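Long-range contact in glycosyl hydrolase family 2, TIM barrel domain protein (PDB 6ED2), which is a gut bacterial beta-glucuronidase of glycoside hydrolase family 2, probably cleaving glucuronic acid from glucuronide conjugates: residues His565-Val579 with Phe615-Arg629. Sequence-based numbering, arbitrary orientation.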
ATOM      1  N   HIS A 565      26.926   2.695  -7.665  1.00 27.65           N
ATOM      2  CA  HIS A 565      27.512   2.096  -8.859  1.00 28.46           C
ATOM      3  C   HIS A 565      28.574   2.997  -9.472  1.00 31.55           C
ATOM      4  O   HIS A 565      29.535   2.500 -10.068  1.00 27.83           O
ATOM      5  CB  HIS A 565      26.417   1.777  -9.886  1.00 27.08           C
ATOM      6  CG  HIS A 565      25.492   0.682  -9.450  1.00 30.36           C
ATOM      7  ND1 HIS A 565      24.166   0.632  -9.816  1.00 30.73           N
ATOM      8  CD2 HIS A 565      25.705  -0.402  -8.664  1.00 29.45           C
ATOM      9  CE1 HIS A 565      23.604  -0.438  -9.282  1.00 30.33           C
ATOM     10  NE2 HIS A 565      24.516  -1.081  -8.575  1.00 30.06           N
ATOM     11  N   ALA A 566      28.416   4.317  -9.339  1.00 30.44           N
ATOM     12  CA  ALA A 566      29.453   5.229  -9.804  1.00 32.32           C
ATOM     13  C   ALA A 566      30.749   5.012  -9.033  1.00 28.26           C
ATOM     14  O   ALA A 566      31.836   5.036  -9.617  1.00 31.39           O
ATOM     15  CB  ALA A 566      28.978   6.676  -9.690  1.00 30.27           C
ATOM     16  N   VAL A 567      30.654   4.771  -7.724  1.00 30.73           N
ATOM     17  CA  VAL A 567      31.836   4.373  -6.967  1.00 31.86           C
ATOM     18  C   VAL A 567      32.403   3.066  -7.513  1.00 36.34           C
ATOM     19  O   VAL A 567      33.593   2.996  -7.856  1.00 34.46           O
ATOM     20  CB  VAL A 567      31.512   4.272  -5.468  1.00 31.10           C
ATOM     21  CG1 VAL A 567      32.744   3.817  -4.714  1.00 32.59           C
ATOM     22  CG2 VAL A 567      31.020   5.630  -4.941  1.00 29.16           C
ATOM     23  N   PHE A 568      31.558   2.018  -7.620  1.00 31.84           N
ATOM     24  CA  PHE A 568      32.011   0.729  -8.150  1.00 28.05           C
ATOM     25  C   PHE A 568      32.769   0.933  -9.443  1.00 29.46           C
ATOM     26  O   PHE A 568      33.871   0.405  -9.637  1.00 32.52           O
ATOM     27  CB  PHE A 568      30.837  -0.227  -8.455  1.00 31.98           C
ATOM     28  CG  PHE A 568      30.080  -0.753  -7.251  1.00 28.33           C
ATOM     29  CD1 PHE A 568      30.373  -0.346  -5.959  1.00 22.81           C
ATOM     30  CD2 PHE A 568      29.034  -1.650  -7.447  1.00 26.36           C
ATOM     31  CE1 PHE A 568      29.662  -0.838  -4.883  1.00 24.17           C
ATOM     32  CE2 PHE A 568      28.303  -2.145  -6.375  1.00 27.92           C
ATOM     33  CZ  PHE A 568      28.614  -1.741  -5.086  1.00 26.60           C
ATOM     34  N   ASP A 569      32.160   1.685 -10.362  1.00 31.60           N
ATOM     35  CA  ASP A 569      32.660   1.786 -11.723  1.00 31.09           C
ATOM     36  C   ASP A 569      33.967   2.562 -11.791  1.00 30.46           C
ATOM     37  O   ASP A 569      34.688   2.457 -12.787  1.00 28.56           O
ATOM     38  CB  ASP A 569      31.589   2.425 -12.613  1.00 28.87           C
ATOM     39  CG  ASP A 569      30.375   1.496 -12.830  1.00 36.82           C
ATOM     40  OD1 ASP A 569      30.500   0.283 -12.521  1.00 31.68           O
ATOM     41  OD2 ASP A 569      29.311   1.970 -13.317  1.00 30.10           O
ATOM     42  N   HIS A 570      34.293   3.309 -10.741  1.00 31.73           N
ATOM     43  CA  HIS A 570      35.522   4.086 -10.708  1.00 39.90           C
ATOM     44  C   HIS A 570      36.780   3.225 -10.579  1.00 37.79           C
ATOM     45  O   HIS A 570      37.847   3.670 -11.003  1.00 37.80           O
ATOM     46  CB  HIS A 570      35.458   5.079  -9.547  1.00 34.50           C
ATOM     47  CG  HIS A 570      36.587   6.055  -9.532  1.00 38.60           C
ATOM     48  ND1 HIS A 570      36.755   7.013 -10.508  1.00 46.24           N
ATOM     49  CD2 HIS A 570      37.622   6.209  -8.671  1.00 41.71           C
ATOM     50  CE1 HIS A 570      37.837   7.724 -10.241  1.00 45.75           C
ATOM     51  NE2 HIS A 570      38.382   7.256  -9.132  1.00 44.34           N
ATOM     52  N   TYR A 571      36.689   2.014 -10.022  1.00 33.66           N
ATOM     53  CA  TYR A 571      37.864   1.239  -9.613  1.00 31.54           C
ATOM     54  C   TYR A 571      37.999  -0.017 -10.464  1.00 30.27           C
ATOM     55  O   TYR A 571      37.086  -0.848 -10.497  1.00 35.15           O
ATOM     56  CB  TYR A 571      37.774   0.869  -8.130  1.00 28.96           C
ATOM     57  CG  TYR A 571      37.785   2.067  -7.213  1.00 32.30           C
ATOM     58  CD1 TYR A 571      38.990   2.610  -6.759  1.00 32.80           C
ATOM     59  CD2 TYR A 571      36.595   2.676  -6.811  1.00 33.00           C
ATOM     60  CE1 TYR A 571      39.007   3.721  -5.927  1.00 32.14           C
ATOM     61  CE2 TYR A 571      36.600   3.789  -5.973  1.00 30.98           C
ATOM     62  CZ  TYR A 571      37.811   4.305  -5.534  1.00 39.60           C
ATOM     63  OH  TYR A 571      37.829   5.403  -4.699  1.00 41.28           O
ATOM     64  N   ASP A 572      39.150  -0.175 -11.123  1.00 29.91           N
ATOM     65  CA  ASP A 572      39.354  -1.299 -12.032  1.00 31.29           C
ATOM     66  C   ASP A 572      39.336  -2.641 -11.306  1.00 31.27           C
ATOM     67  O   ASP A 572      39.081  -3.675 -11.934  1.00 30.24           O
ATOM     68  CB  ASP A 572      40.677  -1.125 -12.810  1.00 36.02           C
ATOM     69  CG  ASP A 572      41.932  -1.571 -11.997  1.00 44.79           C
ATOM     70  OD1 ASP A 572      42.155  -1.070 -10.858  1.00 42.08           O
ATOM     71  OD2 ASP A 572      42.705  -2.430 -12.504  1.00 49.26           O
ATOM     72  N   PHE A 573      39.589  -2.649  -9.999  1.00 28.74           N
ATOM     73  CA  PHE A 573      39.640  -3.907  -9.269  1.00 31.82           C
ATOM     74  C   PHE A 573      38.266  -4.395  -8.818  1.00 28.95           C
ATOM     75  O   PHE A 573      38.157  -5.547  -8.381  1.00 25.70           O
ATOM     76  CB  PHE A 573      40.578  -3.793  -8.061  1.00 24.02           C
ATOM     77  CG  PHE A 573      40.264  -2.643  -7.125  1.00 30.27           C
ATOM     78  CD1 PHE A 573      39.225  -2.727  -6.203  1.00 26.93           C
ATOM     79  CD2 PHE A 573      41.034  -1.484  -7.149  1.00 30.72           C
ATOM     80  CE1 PHE A 573      38.949  -1.689  -5.330  1.00 26.33           C
ATOM     81  CE2 PHE A 573      40.758  -0.433  -6.285  1.00 29.63           C
ATOM     82  CZ  PHE A 573      39.718  -0.535  -5.370  1.00 30.94           C
ATOM     83  N   VAL A 574      37.222  -3.575  -8.922  1.00 26.90           N
ATOM     84  CA  VAL A 574      35.876  -4.028  -8.568  1.00 30.53           C
ATOM     85  C   VAL A 574      35.380  -4.902  -9.708  1.00 27.18           C
ATOM     86  O   VAL A 574      35.170  -4.423 -10.826  1.00 24.33           O
ATOM     87  CB  VAL A 574      34.918  -2.862  -8.304  1.00 31.41           C
ATOM     88  CG1 VAL A 574      33.508  -3.402  -8.078  1.00 27.14           C
ATOM     89  CG2 VAL A 574      35.375  -2.057  -7.083  1.00 24.79           C
ATOM     90  N   GLN A 575      35.211  -6.194  -9.436  1.00 25.44           N
ATOM     91  CA  GLN A 575      34.897  -7.144 -10.495  1.00 27.20           C
ATOM     92  C   GLN A 575      33.555  -7.830 -10.293  1.00 29.67           C
ATOM     93  O   GLN A 575      33.256  -8.809 -10.989  1.00 28.23           O
ATOM     94  CB  GLN A 575      36.017  -8.180 -10.609  1.00 32.01           C
ATOM     95  CG  GLN A 575      37.308  -7.592 -11.142  1.00 27.03           C
ATOM     96  CD  GLN A 575      37.184  -7.179 -12.594  1.00 31.38           C
ATOM     97  OE1 GLN A 575      36.665  -7.935 -13.409  1.00 33.27           O
ATOM     98  NE2 GLN A 575      37.665  -5.975 -12.928  1.00 27.41           N
ATOM     99  N   GLY A 576      32.734  -7.340  -9.379  1.00 26.68           N
ATOM    100  CA  GLY A 576      31.435  -7.938  -9.188  1.00 27.93           C
ATOM    101  C   GLY A 576      30.560  -7.124  -8.265  1.00 28.16           C
ATOM    102  O   GLY A 576      31.065  -6.485  -7.333  1.00 27.54           O
ATOM    103  N   GLU A 577      29.248  -7.135  -8.519  1.00 27.20           N
ATOM    104  CA  GLU A 577      28.269  -6.469  -7.662  1.00 27.56           C
ATOM    105  C   GLU A 577      27.136  -7.445  -7.394  1.00 25.67           C
ATOM    106  O   GLU A 577      26.425  -7.854  -8.317  1.00 29.77           O
ATOM    107  CB  GLU A 577      27.744  -5.178  -8.303  1.00 24.98           C
ATOM    108  CG  GLU A 577      27.285  -5.347  -9.749  1.00 24.54           C
ATOM    109  CD  GLU A 577      27.129  -4.017 -10.470  1.00 31.53           C
ATOM    110  OE1 GLU A 577      28.162  -3.357 -10.765  1.00 31.44           O
ATOM    111  OE2 GLU A 577      25.970  -3.631 -10.738  1.00 33.45           O
ATOM    112  N   LEU A 578      26.980  -7.836  -6.144  1.00 23.63           N
ATOM    113  CA  LEU A 578      25.861  -8.666  -5.733  1.00 26.11           C
ATOM    114  C   LEU A 578      25.121  -7.832  -4.706  1.00 27.79           C
ATOM    115  O   LEU A 578      25.668  -7.528  -3.637  1.00 24.52           O
ATOM    116  CB  LEU A 578      26.312 -10.012  -5.164  1.00 22.31           C
ATOM    117  CG  LEU A 578      27.249 -10.847  -6.037  1.00 26.34           C
ATOM    118  CD1 LEU A 578      27.532 -12.171  -5.348  1.00 26.36           C
ATOM    119  CD2 LEU A 578      26.716 -11.092  -7.430  1.00 22.67           C
ATOM    120  N   VAL A 579      23.903  -7.420  -5.054  1.00 23.87           N
ATOM    121  CA  VAL A 579      23.172  -6.456  -4.242  1.00 23.50           C
ATOM    122  C   VAL A 579      22.394  -7.215  -3.182  1.00 24.78           C
ATOM    123  O   VAL A 579      22.035  -8.383  -3.364  1.00 27.31           O
ATOM    124  CB  VAL A 579      22.264  -5.570  -5.131  1.00 29.44           C
ATOM    125  CG1 VAL A 579      21.095  -6.376  -5.711  1.00 23.74           C
ATOM    126  CG2 VAL A 579      21.763  -4.341  -4.369  1.00 26.28           C
ATOM    127  N   PHE A 615      18.376  -2.130 -12.313  1.00 22.52           N
ATOM    128  CA  PHE A 615      19.376  -3.181 -12.458  1.00 25.51           C
ATOM    129  C   PHE A 615      19.256  -3.877 -13.801  1.00 31.39           C
ATOM    130  O   PHE A 615      20.272  -4.239 -14.404  1.00 29.22           O
ATOM    131  CB  PHE A 615      19.263  -4.197 -11.325  1.00 27.43           C
ATOM    132  CG  PHE A 615      20.017  -3.807 -10.086  1.00 24.38           C
ATOM    133  CD1 PHE A 615      21.410  -3.758 -10.089  1.00 25.50           C
ATOM    134  CD2 PHE A 615      19.337  -3.472  -8.918  1.00 23.82           C
ATOM    135  CE1 PHE A 615      22.116  -3.392  -8.937  1.00 24.85           C
ATOM    136  CE2 PHE A 615      20.038  -3.105  -7.753  1.00 26.56           C
ATOM    137  CZ  PHE A 615      21.422  -3.063  -7.773  1.00 25.36           C
ATOM    138  N   ARG A 616      18.024  -4.075 -14.287  1.00 30.75           N
ATOM    139  CA  ARG A 616      17.840  -4.754 -15.566  1.00 27.32           C
ATOM    140  C   ARG A 616      18.506  -3.977 -16.692  1.00 30.13           C
ATOM    141  O   ARG A 616      19.201  -4.553 -17.538  1.00 32.00           O
ATOM    142  CB  ARG A 616      16.347  -4.939 -15.867  1.00 26.70           C
ATOM    143  CG  ARG A 616      16.081  -5.531 -17.235  1.00 23.08           C
ATOM    144  CD  ARG A 616      14.639  -5.956 -17.383  1.00 31.52           C
ATOM    145  NE  ARG A 616      14.489  -6.969 -18.423  1.00 34.80           N
ATOM    146  CZ  ARG A 616      13.754  -6.804 -19.524  1.00 41.81           C
ATOM    147  NH1 ARG A 616      13.093  -5.668 -19.729  1.00 35.61           N
ATOM    148  NH2 ARG A 616      13.678  -7.779 -20.418  1.00 32.38           N
ATOM    149  N   LYS A 617      18.285  -2.662 -16.733  1.00 28.44           N
ATOM    150  CA  LYS A 617      18.928  -1.855 -17.759  1.00 28.87           C
ATOM    151  C   LYS A 617      20.443  -1.891 -17.608  1.00 33.73           C
ATOM    152  O   LYS A 617      21.170  -2.038 -18.597  1.00 34.93           O
ATOM    153  CB  LYS A 617      18.413  -0.418 -17.709  1.00 31.27           C
ATOM    154  CG  LYS A 617      19.158   0.505 -18.685  1.00 46.24           C
ATOM    155  CD  LYS A 617      18.471   1.873 -18.820  1.00 61.32           C
ATOM    156  CE  LYS A 617      19.374   2.938 -19.463  1.00 54.98           C
ATOM    157  NZ  LYS A 617      18.917   4.333 -19.120  1.00 55.91           N
ATOM    158  N   ARG A 618      20.939  -1.772 -16.376  1.00 28.42           N
ATOM    159  CA  ARG A 618      22.384  -1.778 -16.172  1.00 31.76           C
ATOM    160  C   ARG A 618      22.989  -3.141 -16.503  1.00 30.49           C
ATOM    161  O   ARG A 618      23.940  -3.236 -17.289  1.00 31.85           O
ATOM    162  CB  ARG A 618      22.711  -1.372 -14.729  1.00 30.39           C
ATOM    163  CG  ARG A 618      24.198  -1.460 -14.375  1.00 27.49           C
ATOM    164  CD  ARG A 618      24.457  -0.948 -12.950  1.00 31.67           C
ATOM    165  NE  ARG A 618      25.769  -1.344 -12.457  1.00 26.65           N
ATOM    166  CZ  ARG A 618      26.889  -0.653 -12.679  1.00 29.21           C
ATOM    167  NH1 ARG A 618      26.850   0.475 -13.388  1.00 21.89           N
ATOM    168  NH2 ARG A 618      28.049  -1.086 -12.194  1.00 27.83           N
ATOM    169  N   TRP A 619      22.434  -4.212 -15.929  1.00 30.62           N
ATOM    170  CA  TRP A 619      23.083  -5.516 -16.008  1.00 28.20           C
ATOM    171  C   TRP A 619      23.034  -6.093 -17.415  1.00 30.86           C
ATOM    172  O   TRP A 619      23.952  -6.817 -17.810  1.00 30.57           O
ATOM    173  CB  TRP A 619      22.439  -6.479 -15.016  1.00 26.46           C
ATOM    174  CG  TRP A 619      22.897  -6.261 -13.608  1.00 26.94           C
ATOM    175  CD1 TRP A 619      23.931  -5.468 -13.192  1.00 27.34           C
ATOM    176  CD2 TRP A 619      22.343  -6.849 -12.430  1.00 27.76           C
ATOM    177  NE1 TRP A 619      24.054  -5.525 -11.820  1.00 22.76           N
ATOM    178  CE2 TRP A 619      23.092  -6.371 -11.332  1.00 27.04           C
ATOM    179  CE3 TRP A 619      21.282  -7.738 -12.192  1.00 26.95           C
ATOM    180  CZ2 TRP A 619      22.817  -6.755 -10.018  1.00 21.11           C
ATOM    181  CZ3 TRP A 619      21.011  -8.106 -10.891  1.00 23.13           C
ATOM    182  CH2 TRP A 619      21.773  -7.608  -9.822  1.00 25.02           C
ATOM    183  N   THR A 620      21.975  -5.808 -18.176  1.00 30.37           N
ATOM    184  CA  THR A 620      21.897  -6.254 -19.562  1.00 34.41           C
ATOM    185  C   THR A 620      22.641  -5.334 -20.511  1.00 34.20           C
ATOM    186  O   THR A 620      22.872  -5.716 -21.657  1.00 39.94           O
ATOM    187  CB  THR A 620      20.437  -6.372 -20.026  1.00 36.08           C
ATOM    188  OG1 THR A 620      19.836  -5.073 -20.052  1.00 32.35           O
ATOM    189  CG2 THR A 620      19.635  -7.305 -19.103  1.00 27.12           C
ATOM    190  N   THR A 621      23.015  -4.140 -20.064  1.00 35.28           N
ATOM    191  CA  THR A 621      23.838  -3.246 -20.867  1.00 36.48           C
ATOM    192  C   THR A 621      25.331  -3.479 -20.646  1.00 38.61           C
ATOM    193  O   THR A 621      26.107  -3.434 -21.607  1.00 37.64           O
ATOM    194  CB  THR A 621      23.479  -1.789 -20.555  1.00 35.66           C
ATOM    195  OG1 THR A 621      22.142  -1.535 -20.998  1.00 41.66           O
ATOM    196  CG2 THR A 621      24.424  -0.832 -21.254  1.00 41.97           C
ATOM    197  N   LEU A 622      25.756  -3.731 -19.407  1.00 34.47           N
ATOM    198  CA  LEU A 622      27.165  -4.031 -19.161  1.00 33.72           C
ATOM    199  C   LEU A 622      27.575  -5.294 -19.919  1.00 34.31           C
ATOM    200  O   LEU A 622      26.888  -6.325 -19.817  1.00 34.51           O
ATOM    201  CB  LEU A 622      27.431  -4.229 -17.671  1.00 30.70           C
ATOM    202  CG  LEU A 622      27.206  -3.037 -16.743  1.00 32.54           C
ATOM    203  CD1 LEU A 622      27.469  -3.433 -15.294  1.00 32.43           C
ATOM    204  CD2 LEU A 622      28.106  -1.875 -17.156  1.00 31.24           C
ATOM    205  N   PRO A 623      28.674  -5.267 -20.668  1.00 31.51           N
ATOM    206  CA  PRO A 623      29.152  -6.496 -21.317  1.00 35.77           C
ATOM    207  C   PRO A 623      29.565  -7.534 -20.287  1.00 36.85           C
ATOM    208  O   PRO A 623      29.833  -7.221 -19.120  1.00 33.93           O
ATOM    209  CB  PRO A 623      30.353  -6.025 -22.153  1.00 34.46           C
ATOM    210  CG  PRO A 623      30.800  -4.768 -21.507  1.00 38.08           C
ATOM    211  CD  PRO A 623      29.534  -4.111 -20.974  1.00 36.34           C
ATOM    212  N   VAL A 624      29.613  -8.795 -20.733  1.00 35.04           N
ATOM    213  CA  VAL A 624      29.912  -9.882 -19.801  1.00 35.57           C
ATOM    214  C   VAL A 624      31.296  -9.700 -19.188  1.00 35.99           C
ATOM    215  O   VAL A 624      31.521 -10.059 -18.021  1.00 34.91           O
ATOM    216  CB  VAL A 624      29.753 -11.251 -20.501  1.00 36.84           C
ATOM    217  CG1 VAL A 624      30.556 -11.302 -21.775  1.00 35.97           C
ATOM    218  CG2 VAL A 624      30.162 -12.391 -19.571  1.00 35.26           C
ATOM    219  N   ASP A 625      32.226  -9.087 -19.931  1.00 36.46           N
ATOM    220  CA  ASP A 625      33.601  -8.861 -19.480  1.00 36.69           C
ATOM    221  C   ASP A 625      33.861  -7.393 -19.133  1.00 38.64           C
ATOM    222  O   ASP A 625      34.973  -6.883 -19.314  1.00 37.87           O
ATOM    223  CB  ASP A 625      34.594  -9.347 -20.536  1.00 39.26           C
ATOM    224  CG  ASP A 625      34.494  -8.563 -21.837  1.00 40.14           C
ATOM    225  OD1 ASP A 625      33.409  -8.031 -22.136  1.00 43.60           O
ATOM    226  OD2 ASP A 625      35.507  -8.475 -22.558  1.00 55.80           O
ATOM    227  N   PHE A 626      32.835  -6.711 -18.631  1.00 38.12           N
ATOM    228  CA  PHE A 626      32.968  -5.353 -18.126  1.00 31.68           C
ATOM    229  C   PHE A 626      34.121  -5.246 -17.133  1.00 36.36           C
ATOM    230  O   PHE A 626      34.406  -6.186 -16.381  1.00 33.60           O
ATOM    231  CB  PHE A 626      31.653  -4.962 -17.462  1.00 31.65           C
ATOM    232  CG  PHE A 626      31.633  -3.584 -16.880  1.00 31.66           C
ATOM    233  CD1 PHE A 626      31.248  -3.391 -15.559  1.00 30.45           C
ATOM    234  CD2 PHE A 626      31.936  -2.476 -17.661  1.00 27.92           C
ATOM    235  CE1 PHE A 626      31.195  -2.118 -15.009  1.00 31.97           C
ATOM    236  CE2 PHE A 626      31.880  -1.192 -17.130  1.00 26.80           C
ATOM    237  CZ  PHE A 626      31.518  -1.009 -15.794  1.00 33.28           C
ATOM    238  N   LYS A 627      34.791  -4.089 -17.159  1.00 36.09           N
ATOM    239  CA  LYS A 627      35.835  -3.690 -16.217  1.00 36.31           C
ATOM    240  C   LYS A 627      37.171  -4.329 -16.559  1.00 36.21           C
ATOM    241  O   LYS A 627      37.689  -5.145 -15.784  1.00 30.34           O
ATOM    242  CB  LYS A 627      35.458  -4.025 -14.773  1.00 32.74           C
ATOM    243  CG  LYS A 627      35.850  -2.937 -13.808  1.00 39.54           C
ATOM    244  CD  LYS A 627      34.852  -1.800 -13.879  1.00 34.96           C
ATOM    245  CE  LYS A 627      34.868  -1.044 -12.597  1.00 30.69           C
ATOM    246  NZ  LYS A 627      34.570  -1.933 -11.457  1.00 30.44           N
ATOM    247  N   LYS A 628      37.727  -3.958 -17.715  1.00 39.68           N
ATOM    248  CA  LYS A 628      39.069  -4.386 -18.069  1.00 44.14           C
ATOM    249  C   LYS A 628      40.066  -3.859 -17.043  1.00 39.66           C
ATOM    250  O   LYS A 628      39.897  -2.784 -16.462  1.00 39.04           O
ATOM    251  CB  LYS A 628      39.428  -3.923 -19.485  1.00 49.71           C
ATOM    252  CG  LYS A 628      38.706  -4.730 -20.578  1.00 54.19           C
ATOM    253  CD  LYS A 628      39.053  -4.253 -21.997  1.00 62.11           C
ATOM    254  CE  LYS A 628      38.360  -5.107 -23.064  1.00 62.27           C
ATOM    255  NZ  LYS A 628      36.883  -5.202 -22.840  1.00 60.65           N
ATOM    256  N   ARG A 629      41.106  -4.641 -16.812  1.00 39.68           N
ATOM    257  CA  ARG A 629      41.852  -4.554 -15.566  1.00 46.05           C
ATOM    258  C   ARG A 629      43.232  -3.922 -15.764  1.00 47.61           C
ATOM    259  O   ARG A 629      43.565  -3.469 -16.867  1.00 44.18           O
ATOM    260  CB  ARG A 629      41.946  -5.966 -14.983  1.00 46.80           C
ATOM    261  CG  ARG A 629      42.583  -6.104 -13.661  1.00 44.37           C
ATOM    262  CD  ARG A 629      41.640  -5.762 -12.554  1.00 38.96           C
ATOM    263  NE  ARG A 629      42.413  -5.170 -11.461  1.00 44.30           N
ATOM    264  CZ  ARG A 629      42.667  -5.767 -10.307  1.00 34.74           C
ATOM    265  NH1 ARG A 629      43.390  -5.138  -9.379  1.00 39.10           N
ATOM    266  NH2 ARG A 629      42.182  -6.980 -10.070  1.00 32.51           N
TER
HETATM  267  O   HOH W   1      31.873  -1.627 -11.378  1.00 26.23           O
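Arg-618 joins the carboxylates of Asp-569 and Glu-577 through one flat guanidinium. Side-on, NE and NH2 use the syn lone pairs of Glu-577, with NH2 to OE1 at 2.7 Å and an N-H...O angle of 179°; end-on, NH1 and NH2 take Asp-569, NH2 lying 2.8 Å from OD1. Both carboxylates lie nearly coplanar at the guanidinium edge, receiving four N-H bonds from three nitrogens, NH2 giving one hydrogen to each. One guanidinium face stacks on the His-565 ring, planes 6° apart, while Leu-622 CD1 lies over the other, which should restrict rotation. The extended chain of Arg-618, CG anti to the backbone N (chi1 175°), spans the gap. Trp-619 NE1 also donates to Glu-577 OE2 (2.9 Å), from above the carboxylate plane, and Tyr-315 bonds OE1, probably keeping this buried acid ionised.

Farther along, the ammonium of Lys-627 lies among carbonyls of helix 554-570 and the turn 571-574. NZ bonds Val-574 O at 2.6 Å, Phe-568 O at 3.0 Å from above the carbonyl plane, and Tyr-571 O weakly. A water accepts from NZ and donates to Asp-569 OD1, linking the two polar clusters. Gln-575 NE2 meets Lys-627 O on a lone pair (3.0 Å), and Arg-306 bonds its OE1. Arg-629 NE makes a salt bridge to Asp-572 OD2 (2.9 Å), from above the carboxylate plane, with Phe-573 CB over one guanidinium face.

Within the TIM barrel, the tail lies along the turn, while side chains of helix 610-621 reach across to helix 554-570 (segment axes 14.2 Å apart) and to strand 574-580, parallel between strands 531-535 and 312-320.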